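Side-chain contact in PfhB2 (Pasteurella multocida, PDB 6U8T), which is probably a YopT-like cysteine protease of peptidase clan CA, forming one domain of a larger bacterial toxin: residues 41-46 with 96-101. The protein carries 1 engineered substitution. Sequence-based numbering, arbitrary orientation.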
# COMPACT_ATOMS: atom_id res chain seq x y z
N THR C 41 18.07 -3.84 -7.66
CA THR C 41 18.92 -4.76 -6.89
C THR C 41 18.65 -6.21 -7.33
O THR C 41 19.61 -6.93 -7.55
CB THR C 41 18.72 -4.69 -5.38
OG1 THR C 41 18.91 -3.34 -4.94
CG2 THR C 41 19.68 -5.63 -4.66
N CYS C 42 17.37 -6.59 -7.47
CA CYS C 42 16.98 -7.93 -7.93
C CYS C 42 17.52 -8.17 -9.35
O CYS C 42 18.05 -9.29 -9.59
CB CYS C 42 15.47 -8.13 -7.85
SG CYS C 42 14.90 -8.35 -6.14
N ALA C 43 17.44 -7.18 -10.24
CA ALA C 43 18.02 -7.30 -11.59
C ALA C 43 19.50 -7.62 -11.46
O ALA C 43 19.99 -8.54 -12.14
CB ALA C 43 17.81 -6.04 -12.40
N HIS C 44 20.23 -6.88 -10.62
CA HIS C 44 21.71 -7.08 -10.47
C HIS C 44 21.98 -8.46 -9.89
O HIS C 44 22.87 -9.12 -10.40
CB HIS C 44 22.33 -5.97 -9.63
CG HIS C 44 22.57 -4.72 -10.38
ND1 HIS C 44 21.55 -3.82 -10.72
CD2 HIS C 44 23.74 -4.16 -10.80
CE1 HIS C 44 22.08 -2.79 -11.34
NE2 HIS C 44 23.43 -2.99 -11.42
N TRP C 45 21.25 -8.86 -8.86
CA TRP C 45 21.36 -10.19 -8.23
C TRP C 45 21.14 -11.29 -9.30
O TRP C 45 21.90 -12.23 -9.34
CB TRP C 45 20.34 -10.30 -7.10
CG TRP C 45 20.49 -11.54 -6.27
CD1 TRP C 45 21.29 -11.71 -5.18
CD2 TRP C 45 19.78 -12.78 -6.46
NE1 TRP C 45 21.11 -12.97 -4.66
CE2 TRP C 45 20.20 -13.65 -5.42
CE3 TRP C 45 18.81 -13.24 -7.38
CZ2 TRP C 45 19.69 -14.93 -5.27
CZ3 TRP C 45 18.30 -14.51 -7.22
CH2 TRP C 45 18.74 -15.35 -6.19
N ILE C 46 20.13 -11.13 -10.15
CA ILE C 46 19.83 -12.16 -11.19
C ILE C 46 21.03 -12.23 -12.15
O ILE C 46 21.53 -13.34 -12.37
CB ILE C 46 18.49 -11.88 -11.89
CG1 ILE C 46 17.33 -12.12 -10.94
CG2 ILE C 46 18.35 -12.73 -13.13
CD1 ILE C 46 15.99 -11.74 -11.52
N LYS C 96 9.95 -3.02 -18.94
CA LYS C 96 10.65 -3.17 -20.24
C LYS C 96 12.11 -2.70 -20.11
O LYS C 96 13.03 -3.30 -20.73
CB LYS C 96 9.93 -2.40 -21.35
CG LYS C 96 10.57 -2.46 -22.73
CD LYS C 96 10.21 -3.68 -23.53
CE LYS C 96 10.76 -5.02 -23.06
NZ LYS C 96 12.20 -5.17 -23.37
N LEU C 97 12.34 -1.64 -19.34
CA LEU C 97 13.69 -1.05 -19.18
C LEU C 97 14.57 -2.06 -18.42
O LEU C 97 15.72 -2.27 -18.86
CB LEU C 97 13.54 0.29 -18.47
CG LEU C 97 14.79 0.92 -17.90
CD1 LEU C 97 14.64 2.41 -18.05
CD2 LEU C 97 14.97 0.54 -16.44
N THR C 98 14.06 -2.64 -17.34
CA THR C 98 14.79 -3.63 -16.52
C THR C 98 15.13 -4.85 -17.39
O THR C 98 16.24 -5.34 -17.31
CB THR C 98 13.99 -4.02 -15.27
OG1 THR C 98 13.66 -2.86 -14.51
CG2 THR C 98 14.77 -4.95 -14.38
N ASP C 99 14.18 -5.29 -18.21
CA ASP C 99 14.33 -6.43 -19.13
C ASP C 99 15.45 -6.16 -20.13
O ASP C 99 16.21 -7.10 -20.39
CB ASP C 99 13.01 -6.74 -19.85
CG ASP C 99 13.10 -8.01 -20.66
OD1 ASP C 99 13.19 -9.07 -20.04
OD2 ASP C 99 13.11 -7.92 -21.91
N ASN C 100 15.52 -4.95 -20.68
CA ASN C 100 16.58 -4.57 -21.65
C ASN C 100 17.94 -4.63 -20.95
O ASN C 100 18.91 -5.16 -21.55
CB ASN C 100 16.37 -3.19 -22.26
CG ASN C 100 15.21 -3.13 -23.22
OD1 ASN C 100 14.47 -2.15 -23.20
ND2 ASN C 100 15.02 -4.12 -24.08
N TRP C 101 18.02 -4.11 -19.73
CA TRP C 101 19.26 -4.14 -18.91
C TRP C 101 19.70 -5.59 -18.69
O TRP C 101 20.90 -5.89 -18.89
CB TRP C 101 19.07 -3.40 -17.58
CG TRP C 101 20.33 -3.27 -16.79
CD1 TRP C 101 21.26 -2.28 -16.90
CD2 TRP C 101 20.84 -4.19 -15.81
NE1 TRP C 101 22.31 -2.51 -16.06
CE2 TRP C 101 22.07 -3.68 -15.36
CE3 TRP C 101 20.38 -5.39 -15.27
CZ2 TRP C 101 22.82 -4.28 -14.36
CZ3 TRP C 101 21.13 -6.01 -14.30
CH2 TRP C 101 22.35 -5.47 -13.86
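Trp-101 pushes the far end of its indole against His-44 and Ala-43. The segments 41-46 and 96-101 belong to helices 20-51 and 91-104. The axes of the two segments run nearly parallel, coming within 10.5 Å at 23°. The indole spans much of that gap. Its CG lies anti to the backbone N (chi1 -174°), and this sends the six-membered ring across to the other helix. There Trp-101 CH2 sits over the centre of the His-44 imidazole, 3.4 Å above its plane. Trp-101 CZ2 covers the same face and comes within 3.3 Å of His-44 NE2. The two ring planes are inclined at 36°, an oblique pairing.

Beside this pair, the indole meets Ala-43. Trp-101 CZ3 lies 3.8 Å from Ala-43 CB. The Ala-43 carbonyl O approaches the indole edge near its plane, 3.5 Å from Trp-101 CZ3. One turn earlier, Thr-98 CG2 lies 3.8 Å from Ala-43 CB. Thr-98 OG1 bonds to Glu-39 OE2, which also lies on helix 20-51.

The imidazole is held at both nitrogens. ND1 bonds to the backbone O of Ser-40 and NE2 to Ser-77 OG. These bonds fix the rotation of the ring and present one face to Trp-101. Helix 72-87 also packs on the contact, with Ile-78 on His-44, Leu-81 on Trp-101 and Phe-85 on Thr-98.

No hydrogen bond crosses between the two segments, which meet through ring and methyl contacts. This buried contact packs helix 91-104 alongside helix 20-51, and the Thr-98 to Glu-39 bond adds a polar tie between them.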